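Local coordinates for protein disulfide-isomerase A4 (Rattus norvegicus, PDB 3EC3) that catalyses the rearrangement of disulfide bonds in proteins, the present piece holding its noncatalytic thioredoxin-like domains, at residues I29-G35 and Y55-F61; G74-M79 and R91-V97. The protein carries 1 engineered substitution. All coordinates share one frame; numbering follows the deposited sequence.

Contact 1: I29-G35 and Y55-F61; sequences ILGVFQG and YKFHHTF
Ile29 meets Tyr55, Lys56 and Phe57 with nearly its whole side chain. Its CB lies 3.8 Å from Lys56 O. A chi1 of -56° sets CG1 beside the backbone N and CG2 anti to that N, aiming the branches at different neighbours: CG2 touches Phe57 CD2 at 3.7 Å, while CG1 passes Lys56 O and carries the tip, CD1, against the same oxygen and Tyr55 CB, 3.7 Å from each. CD1 also stands over one face of the Phe57 ring, toward its rim. A branched residue thus serves two aromatic neighbours at once. Strands 28-32 and 57-60 run parallel in a beta-alpha-beta unit with helix 39-51 as crossover, as in the thioredoxin fold. Their hydrogen-bonded ladder includes Thr60 N to Gly31 O (2.7 Å) and Phe33 N to Thr60 O (3.0 Å). Gly31 fits where a CB would run into the Phe33 ring. On the opposite face, beta-branched Val32 and Thr60 lie side by side. Phe61 turns one ring face to Gly35, whose CA makes a CH-pi contact 3.8 Å from the ring centroid, and meets Tyr41 of helix 39-51 edge-to-face; a serine here would probably leave Gly35 without that apolar platform and remove one edge-to-face partner of Tyr41.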
ATOM      1  N   ILE A  29      -9.012  -0.197  -7.334  1.00 14.02           N
ATOM      2  CA  ILE A  29      -9.892  -1.305  -7.131  1.00 14.55           C
ATOM      3  C   ILE A  29     -10.910  -1.300  -8.263  1.00 15.71           C
ATOM      4  O   ILE A  29     -11.663  -0.320  -8.438  1.00 14.90           O
ATOM      5  CB  ILE A  29     -10.600  -1.202  -5.769  1.00 14.83           C
ATOM      6  CG1 ILE A  29      -9.554  -1.087  -4.632  1.00 14.98           C
ATOM      7  CG2 ILE A  29     -11.458  -2.410  -5.553  1.00 10.84           C
ATOM      8  CD1 ILE A  29     -10.220  -0.649  -3.273  1.00 17.30           C
ATOM      9  N   LEU A  30     -10.900  -2.378  -9.038  1.00 15.70           N
ATOM     10  CA  LEU A  30     -11.676  -2.435 -10.266  1.00 16.21           C
ATOM     11  C   LEU A  30     -12.535  -3.680 -10.363  1.00 16.39           C
ATOM     12  O   LEU A  30     -11.994  -4.785 -10.554  1.00 17.58           O
ATOM     13  CB  LEU A  30     -10.753  -2.406 -11.455  1.00 15.96           C
ATOM     14  CG  LEU A  30     -11.520  -2.292 -12.778  1.00 20.28           C
ATOM     15  CD1 LEU A  30     -12.397  -1.079 -12.865  1.00 21.54           C
ATOM     16  CD2 LEU A  30     -10.508  -2.296 -13.937  1.00 24.83           C
ATOM     17  N   GLY A  31     -13.844  -3.490 -10.366  1.00 15.30           N
ATOM     18  CA  GLY A  31     -14.781  -4.601 -10.643  1.00 16.05           C
ATOM     19  C   GLY A  31     -14.973  -4.747 -12.147  1.00 16.75           C
ATOM     20  O   GLY A  31     -15.360  -3.776 -12.826  1.00 17.79           O
ATOM     21  N   VAL A  32     -14.764  -5.949 -12.685  1.00 15.04           N
ATOM     22  CA  VAL A  32     -14.907  -6.140 -14.144  1.00 13.70           C
ATOM     23  C   VAL A  32     -16.045  -7.122 -14.368  1.00 14.09           C
ATOM     24  O   VAL A  32     -15.893  -8.313 -14.080  1.00 14.38           O
ATOM     25  CB  VAL A  32     -13.612  -6.728 -14.759  1.00 14.31           C
ATOM     26  CG1 VAL A  32     -13.745  -6.935 -16.308  1.00 14.36           C
ATOM     27  CG2 VAL A  32     -12.353  -5.831 -14.423  1.00 13.63           C
ATOM     28  N   PHE A  33     -17.142  -6.641 -14.922  1.00 14.25           N
ATOM     29  CA  PHE A  33     -18.413  -7.381 -14.967  1.00 14.48           C
ATOM     30  C   PHE A  33     -19.058  -7.319 -16.318  1.00 14.76           C
ATOM     31  O   PHE A  33     -18.638  -6.549 -17.165  1.00 16.74           O
ATOM     32  CB  PHE A  33     -19.322  -6.908 -13.819  1.00 15.25           C
ATOM     33  CG  PHE A  33     -18.737  -7.254 -12.466  1.00 14.26           C
ATOM     34  CD1 PHE A  33     -18.153  -6.254 -11.675  1.00 16.91           C
ATOM     35  CD2 PHE A  33     -18.678  -8.605 -12.047  1.00 16.71           C
ATOM     36  CE1 PHE A  33     -17.565  -6.573 -10.439  1.00 17.06           C
ATOM     37  CE2 PHE A  33     -18.079  -8.943 -10.826  1.00 18.09           C
ATOM     38  CZ  PHE A  33     -17.513  -7.916 -10.018  1.00 15.72           C
ATOM     39  N   GLN A  34     -20.085  -8.126 -16.529  1.00 15.76           N
ATOM     40  CA  GLN A  34     -20.721  -8.190 -17.852  1.00 17.21           C
ATOM     41  C   GLN A  34     -21.681  -7.028 -18.097  1.00 17.39           C
ATOM     42  O   GLN A  34     -21.882  -6.596 -19.222  1.00 16.34           O
ATOM     43  CB  GLN A  34     -21.403  -9.537 -18.019  1.00 18.42           C
ATOM     44  CG  GLN A  34     -20.403 -10.720 -17.779  1.00 21.55           C
ATOM     45  CD  GLN A  34     -20.993 -12.033 -18.122  1.00 28.03           C
ATOM     46  OE1 GLN A  34     -20.891 -12.997 -17.342  1.00 31.59           O
ATOM     47  NE2 GLN A  34     -21.676 -12.093 -19.273  1.00 26.96           N
ATOM     48  N   GLY A  35     -22.236  -6.483 -17.029  1.00 17.88           N
ATOM     49  CA  GLY A  35     -23.160  -5.373 -17.164  1.00 17.73           C
ATOM     50  C   GLY A  35     -23.800  -4.987 -15.856  1.00 18.65           C
ATOM     51  O   GLY A  35     -23.547  -5.587 -14.815  1.00 18.23           O
ATOM     52  N   TYR A  55     -11.948   3.422   0.973  1.00 25.97           N
ATOM     53  CA  TYR A  55     -11.362   3.183  -0.369  1.00 25.25           C
ATOM     54  C   TYR A  55     -12.196   3.804  -1.471  1.00 24.94           C
ATOM     55  O   TYR A  55     -13.392   4.027  -1.297  1.00 24.10           O
ATOM     56  CB  TYR A  55     -11.257   1.682  -0.656  1.00 25.92           C
ATOM     57  CG  TYR A  55     -10.477   0.908   0.364  1.00 25.54           C
ATOM     58  CD1 TYR A  55     -11.129   0.291   1.434  1.00 26.25           C
ATOM     59  CD2 TYR A  55      -9.084   0.784   0.267  1.00 24.64           C
ATOM     60  CE1 TYR A  55     -10.436  -0.424   2.375  1.00 25.69           C
ATOM     61  CE2 TYR A  55      -8.372   0.068   1.224  1.00 27.80           C
ATOM     62  CZ  TYR A  55      -9.066  -0.537   2.270  1.00 27.32           C
ATOM     63  OH  TYR A  55      -8.390  -1.262   3.215  1.00 28.54           O
ATOM     64  N   LYS A  56     -11.572   4.051  -2.625  1.00 24.22           N
ATOM     65  CA  LYS A  56     -12.312   4.436  -3.835  1.00 23.48           C
ATOM     66  C   LYS A  56     -12.500   3.168  -4.670  1.00 22.86           C
ATOM     67  O   LYS A  56     -11.524   2.413  -4.872  1.00 22.27           O
ATOM     68  CB  LYS A  56     -11.494   5.417  -4.695  1.00 24.32           C
ATOM     69  CG  LYS A  56     -11.175   6.799  -4.062  1.00 28.75           C
ATOM     70  CD  LYS A  56     -12.284   7.762  -4.331  1.00 34.80           C
ATOM     71  CE  LYS A  56     -13.103   8.002  -3.079  1.00 39.02           C
ATOM     72  NZ  LYS A  56     -14.084   9.121  -3.258  1.00 40.27           N
ATOM     73  N   PHE A  57     -13.705   2.984  -5.210  1.00 20.55           N
ATOM     74  CA  PHE A  57     -14.036   1.810  -6.034  1.00 19.22           C
ATOM     75  C   PHE A  57     -14.437   2.183  -7.466  1.00 18.96           C
ATOM     76  O   PHE A  57     -15.165   3.199  -7.678  1.00 18.68           O
ATOM     77  CB  PHE A  57     -15.206   1.088  -5.348  1.00 19.48           C
ATOM     78  CG  PHE A  57     -14.826   0.446  -4.044  1.00 19.48           C
ATOM     79  CD1 PHE A  57     -14.845   1.180  -2.860  1.00 19.01           C
ATOM     80  CD2 PHE A  57     -14.454  -0.899  -3.995  1.00 19.85           C
ATOM     81  CE1 PHE A  57     -14.491   0.585  -1.645  1.00 19.56           C
ATOM     82  CE2 PHE A  57     -14.129  -1.513  -2.780  1.00 20.74           C
ATOM     83  CZ  PHE A  57     -14.129  -0.749  -1.596  1.00 18.70           C
ATOM     84  N   HIS A  58     -14.007   1.379  -8.448  1.00 15.97           N
ATOM     85  CA  HIS A  58     -14.388   1.609  -9.823  1.00 16.64           C
ATOM     86  C   HIS A  58     -14.924   0.298 -10.384  1.00 17.60           C
ATOM     87  O   HIS A  58     -14.689  -0.774  -9.776  1.00 17.90           O
ATOM     88  CB  HIS A  58     -13.200   2.060 -10.649  1.00 16.53           C
ATOM     89  CG  HIS A  58     -12.541   3.284 -10.091  1.00 19.39           C
ATOM     90  ND1 HIS A  58     -12.887   4.554 -10.486  1.00 20.99           N
ATOM     91  CD2 HIS A  58     -11.628   3.428  -9.095  1.00 21.61           C
ATOM     92  CE1 HIS A  58     -12.172   5.438  -9.796  1.00 22.38           C
ATOM     93  NE2 HIS A  58     -11.391   4.777  -8.951  1.00 20.82           N
ATOM     94  N   HIS A  59     -15.613   0.403 -11.515  1.00 16.72           N
ATOM     95  CA  HIS A  59     -16.099  -0.806 -12.215  1.00 18.01           C
ATOM     96  C   HIS A  59     -16.102  -0.592 -13.685  1.00 17.60           C
ATOM     97  O   HIS A  59     -16.086   0.531 -14.151  1.00 19.55           O
ATOM     98  CB  HIS A  59     -17.499  -1.227 -11.730  1.00 16.87           C
ATOM     99  CG  HIS A  59     -18.567  -0.222 -12.014  1.00 17.36           C
ATOM    100  ND1 HIS A  59     -18.883   0.790 -11.145  1.00 17.79           N
ATOM    101  CD2 HIS A  59     -19.406  -0.087 -13.069  1.00 15.80           C
ATOM    102  CE1 HIS A  59     -19.884   1.502 -11.640  1.00 19.00           C
ATOM    103  NE2 HIS A  59     -20.231   0.980 -12.807  1.00 17.25           N
ATOM    104  N   THR A  60     -16.071  -1.680 -14.443  1.00 16.86           N
ATOM    105  CA  THR A  60     -16.191  -1.550 -15.869  1.00 18.76           C
ATOM    106  C   THR A  60     -16.945  -2.744 -16.437  1.00 18.08           C
ATOM    107  O   THR A  60     -16.872  -3.865 -15.884  1.00 17.35           O
ATOM    108  CB  THR A  60     -14.776  -1.401 -16.538  1.00 19.91           C
ATOM    109  OG1 THR A  60     -14.951  -1.130 -17.927  1.00 24.00           O
ATOM    110  CG2 THR A  60     -13.950  -2.674 -16.391  1.00 18.67           C
ATOM    111  N   PHE A  61     -17.661  -2.511 -17.522  1.00 17.73           N
ATOM    112  CA  PHE A  61     -18.290  -3.602 -18.242  1.00 19.54           C
ATOM    113  C   PHE A  61     -17.652  -3.773 -19.630  1.00 21.90           C
ATOM    114  O   PHE A  61     -18.194  -4.482 -20.475  1.00 23.00           O
ATOM    115  CB  PHE A  61     -19.793  -3.330 -18.399  1.00 19.15           C
ATOM    116  CG  PHE A  61     -20.459  -2.878 -17.150  1.00 16.13           C
ATOM    117  CD1 PHE A  61     -21.118  -1.646 -17.111  1.00 18.65           C
ATOM    118  CD2 PHE A  61     -20.421  -3.671 -16.002  1.00 15.34           C
ATOM    119  CE1 PHE A  61     -21.754  -1.204 -15.940  1.00 17.22           C
ATOM    120  CE2 PHE A  61     -21.069  -3.248 -14.799  1.00 16.69           C
ATOM    121  CZ  PHE A  61     -21.720  -2.027 -14.775  1.00 17.18           C
TER
HETATM  122  O   HOH W   1      -9.393   2.499  -6.375  1.00 26.66           O
HETATM  123  O   HOH W   2     -19.555  -6.890 -21.081  1.00 58.74           O

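Contact 2: G74-M79 and R91-V97; sequences GKLVLM and RMHVMDV
An antiparallel strand pair, Leu76 and Leu78 matched with Met95 and His93, forms one edge of the first thioredoxin-like sheet, where 93-96 is one of the two edge strands. Both matches are hydrogen-bonded pairs. Leu76 N reaches Met95 O at 2.8 Å and Leu78 N reaches His93 O at 2.9 Å, each returned by a second bond, with all four donors in the carbonyl planes. At the end near Gly74 the ladder is less regular: Val97 N meets Gly74 O at 3.0 Å from above the carbonyl plane. Gly74 itself has backbone angles awkward for any residue with a CB, and with Lys75 it forms a G1 beta bulge opposite Val32.

On the face toward helix 103-113, the selenomethionine Met95 bends at its last torsion (chi3 62°), bringing CE against Leu76. The approach of Met95 CE to Leu76 CD1, 3.3 Å, is so tight that the placing of these methyls is doubtful. Leu76 CB also packs on Val97 CG2 at 3.7 Å. Across the other face, Val77 CG1 rests on Met92 CB, and the long, flexible Met79 and Met92, both selenomethionines, lie alongside each other near Leu69 of helix 63-69. Lys75, bent at chi2 (-75°), lays its CD on Val94 CG1 at 3.8 Å.

Lys75 NZ and Asp96 OD1 form a salt bridge, the ammonium above the carboxylate plane; the modelled 2.5 Å is doubtfully short. With Asp96 exposed, solvent probably screens this charge pair, which adds a side-chain tie to the backbone ladder beside the bulge.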
ATOM      1  N   GLY A  74     -16.172 -10.846 -14.726  1.00 21.78           N
ATOM      2  CA  GLY A  74     -16.612 -11.495 -13.491  1.00 19.29           C
ATOM      3  C   GLY A  74     -15.501 -11.543 -12.475  1.00 19.35           C
ATOM      4  O   GLY A  74     -15.295 -12.562 -11.813  1.00 17.87           O
ATOM      5  N   LYS A  75     -14.757 -10.443 -12.375  1.00 18.98           N
ATOM      6  CA  LYS A  75     -13.580 -10.400 -11.530  1.00 20.11           C
ATOM      7  C   LYS A  75     -13.471  -9.099 -10.723  1.00 19.08           C
ATOM      8  O   LYS A  75     -13.883  -8.021 -11.159  1.00 19.79           O
ATOM      9  CB  LYS A  75     -12.291 -10.526 -12.387  1.00 20.73           C
ATOM     10  CG  LYS A  75     -12.232 -11.724 -13.390  1.00 24.69           C
ATOM     11  CD  LYS A  75     -11.978 -13.020 -12.704  1.00 25.98           C
ATOM     12  CE  LYS A  75     -11.941 -14.175 -13.696  1.00 31.38           C
ATOM     13  NZ  LYS A  75     -12.299 -15.414 -12.952  1.00 35.17           N
ATOM     14  N   LEU A  76     -12.838  -9.189  -9.565  1.00 18.21           N
ATOM     15  CA  LEU A  76     -12.409  -8.011  -8.852  1.00 18.71           C
ATOM     16  C   LEU A  76     -10.875  -7.937  -9.046  1.00 18.78           C
ATOM     17  O   LEU A  76     -10.171  -8.923  -8.793  1.00 18.57           O
ATOM     18  CB  LEU A  76     -12.750  -8.233  -7.385  1.00 19.85           C
ATOM     19  CG  LEU A  76     -12.657  -7.177  -6.287  1.00 25.80           C
ATOM     20  CD1 LEU A  76     -11.825  -7.643  -5.101  1.00 26.68           C
ATOM     21  CD2 LEU A  76     -12.393  -5.736  -6.772  1.00 22.98           C
ATOM     22  N   VAL A  77     -10.356  -6.785  -9.476  1.00 19.03           N
ATOM     23  CA  VAL A  77      -8.947  -6.674  -9.819  1.00 18.14           C
ATOM     24  C   VAL A  77      -8.426  -5.533  -8.942  1.00 19.28           C
ATOM     25  O   VAL A  77      -9.035  -4.468  -8.901  1.00 16.93           O
ATOM     26  CB  VAL A  77      -8.761  -6.332 -11.316  1.00 19.41           C
ATOM     27  CG1 VAL A  77      -7.290  -6.125 -11.626  1.00 21.08           C
ATOM     28  CG2 VAL A  77      -9.400  -7.432 -12.229  1.00 17.91           C
ATOM     29  N   LEU A  78      -7.318  -5.762  -8.245  1.00 17.63           N
ATOM     30  CA  LEU A  78      -6.684  -4.718  -7.452  1.00 19.71           C
ATOM     31  C   LEU A  78      -5.288  -4.532  -8.011  1.00 20.03           C
ATOM     32  O   LEU A  78      -4.526  -5.535  -8.174  1.00 18.67           O
ATOM     33  CB  LEU A  78      -6.575  -5.117  -5.989  1.00 20.31           C
ATOM     34  CG  LEU A  78      -7.712  -4.631  -5.064  1.00 23.67           C
ATOM     35  CD1 LEU A  78      -8.843  -5.534  -5.260  1.00 22.63           C
ATOM     36  CD2 LEU A  78      -7.222  -4.669  -3.570  1.00 22.20           C
HETATM   37  N   MSE A  79      -4.951  -3.281  -8.295  1.00 19.14           N
HETATM   38  CA  MSE A  79      -3.665  -2.955  -8.842  1.00 22.51           C
HETATM   39  C   MSE A  79      -3.087  -1.776  -8.086  1.00 21.94           C
HETATM   40  O   MSE A  79      -3.831  -0.976  -7.511  1.00 22.69           O
HETATM   41  CB  MSE A  79      -3.826  -2.599 -10.311  1.00 22.80           C
HETATM   42  CG  MSE A  79      -4.300  -3.760 -11.146  1.00 22.96           C
HETATM   43 SE   MSE A  79      -4.622  -3.176 -12.984  0.70 32.94          SE
HETATM   44  CE  MSE A  79      -6.352  -2.326 -12.680  1.00 34.52           C
ATOM     45  N   ARG A  91       1.420  -7.561 -10.811  1.00 19.89           N
ATOM     46  CA  ARG A  91       0.794  -6.305 -11.150  1.00 22.43           C
ATOM     47  C   ARG A  91      -0.682  -6.277 -10.786  1.00 22.56           C
ATOM     48  O   ARG A  91      -1.272  -5.200 -10.636  1.00 22.01           O
ATOM     49  CB  ARG A  91       0.951  -6.003 -12.637  1.00 24.02           C
ATOM     50  CG  ARG A  91       2.416  -5.853 -13.054  1.00 26.90           C
ATOM     51  CD  ARG A  91       2.796  -4.421 -13.030  1.00 31.38           C
ATOM     52  NE  ARG A  91       4.180  -4.176 -13.418  1.00 35.05           N
ATOM     53  CZ  ARG A  91       4.561  -3.737 -14.617  1.00 40.99           C
ATOM     54  NH1 ARG A  91       3.651  -3.501 -15.564  1.00 43.40           N
ATOM     55  NH2 ARG A  91       5.860  -3.539 -14.875  1.00 43.26           N
HETATM   56  N   MSE A  92      -1.299  -7.450 -10.700  1.00 22.69           N
HETATM   57  CA  MSE A  92      -2.695  -7.473 -10.304  1.00 25.60           C
HETATM   58  C   MSE A  92      -2.990  -8.593  -9.374  1.00 24.20           C
HETATM   59  O   MSE A  92      -2.413  -9.683  -9.501  1.00 23.72           O
HETATM   60  CB  MSE A  92      -3.650  -7.510 -11.512  1.00 25.39           C
HETATM   61  CG  MSE A  92      -3.204  -8.221 -12.743  1.00 29.67           C
HETATM   62 SE   MSE A  92      -4.601  -7.680 -14.102  0.70 36.54          SE
HETATM   63  CE  MSE A  92      -3.530  -6.405 -15.015  1.00 36.44           C
ATOM     64  N   HIS A  93      -3.861  -8.323  -8.413  1.00 21.79           N
ATOM     65  CA  HIS A  93      -4.476  -9.391  -7.631  1.00 21.76           C
ATOM     66  C   HIS A  93      -5.897  -9.536  -8.136  1.00 21.33           C
ATOM     67  O   HIS A  93      -6.618  -8.545  -8.175  1.00 20.27           O
ATOM     68  CB  HIS A  93      -4.438  -9.030  -6.162  1.00 22.10           C
ATOM     69  CG  HIS A  93      -3.102  -9.317  -5.529  1.00 22.68           C
ATOM     70  ND1 HIS A  93      -2.143  -8.353  -5.359  1.00 25.84           N
ATOM     71  CD2 HIS A  93      -2.585 -10.457  -5.022  1.00 26.19           C
ATOM     72  CE1 HIS A  93      -1.089  -8.876  -4.750  1.00 26.67           C
ATOM     73  NE2 HIS A  93      -1.333 -10.149  -4.528  1.00 29.73           N
ATOM     74  N   VAL A  94      -6.284 -10.763  -8.524  1.00 20.28           N
ATOM     75  CA  VAL A  94      -7.551 -11.014  -9.192  1.00 20.66           C
ATOM     76  C   VAL A  94      -8.377 -12.043  -8.409  1.00 22.23           C
ATOM     77  O   VAL A  94      -7.857 -13.127  -8.059  1.00 22.18           O
ATOM     78  CB  VAL A  94      -7.316 -11.510 -10.643  1.00 20.95           C
ATOM     79  CG1 VAL A  94      -8.635 -11.763 -11.351  1.00 20.25           C
ATOM     80  CG2 VAL A  94      -6.502 -10.465 -11.440  1.00 20.75           C
HETATM   81  N   MSE A  95      -9.624 -11.688  -8.092  1.00 21.64           N
HETATM   82  CA  MSE A  95     -10.542 -12.570  -7.367  1.00 24.01           C
HETATM   83  C   MSE A  95     -11.782 -12.811  -8.217  1.00 23.15           C
HETATM   84  O   MSE A  95     -12.311 -11.875  -8.801  1.00 20.68           O
HETATM   85  CB  MSE A  95     -10.971 -11.954  -6.041  1.00 22.65           C
HETATM   86  CG  MSE A  95     -11.959 -12.823  -5.254  1.00 27.36           C
HETATM   87 SE   MSE A  95     -12.527 -11.883  -3.657  0.70 31.03          SE
HETATM   88  CE  MSE A  95     -13.303 -10.522  -4.374  1.00 33.64           C
ATOM     89  N   ASP A  96     -12.211 -14.072  -8.305  1.00 22.63           N
ATOM     90  CA  ASP A  96     -13.470 -14.409  -8.984  1.00 24.12           C
ATOM     91  C   ASP A  96     -14.610 -13.842  -8.184  1.00 23.20           C
ATOM     92  O   ASP A  96     -14.627 -13.981  -6.964  1.00 22.33           O
ATOM     93  CB  ASP A  96     -13.681 -15.946  -9.095  1.00 25.18           C
ATOM     94  CG  ASP A  96     -12.599 -16.648  -9.920  1.00 30.76           C
ATOM     95  OD1 ASP A  96     -11.764 -15.952 -10.556  1.00 37.60           O
ATOM     96  OD2 ASP A  96     -12.583 -17.917  -9.949  1.00 37.70           O
ATOM     97  N   VAL A  97     -15.573 -13.201  -8.863  1.00 23.69           N
ATOM     98  CA  VAL A  97     -16.747 -12.649  -8.194  1.00 24.10           C
ATOM     99  C   VAL A  97     -18.020 -12.986  -8.964  1.00 24.97           C
ATOM    100  O   VAL A  97     -18.184 -12.554 -10.110  1.00 25.04           O
ATOM    101  CB  VAL A  97     -16.681 -11.099  -7.992  1.00 24.67           C
ATOM    102  CG1 VAL A  97     -17.975 -10.588  -7.345  1.00 23.83           C
ATOM    103  CG2 VAL A  97     -15.496 -10.707  -7.112  1.00 22.13           C
TER
HETATM  104  O   HOH W   3      -2.271  -5.176  -6.461  1.00 28.83           O

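From the N terminus, the chain lays down strand 28-32, passes through helix 39-51 and returns as strand 57-60, so contact 1 closes a loop that holds a helix. Helix 63-69 then leads to strand 75-79, and contact 2 closes a shorter connection without helix or strand. The two closures follow in series and neither nest nor cross. They meet where strands 28-32 and 75-79 pair antiparallel: Val32 makes probable backbone hydrogen bonds to Gly74 and Lys75, Ile29 CG2 packs on Leu76 CD2, and the Phe33 ring touches Val97 O. Contact 1 thus supplies one parallel pairing and contact 2 the antiparallel pairing at the edge, within the order 9-10, 57-60, 28-32, 75-79, 93-96.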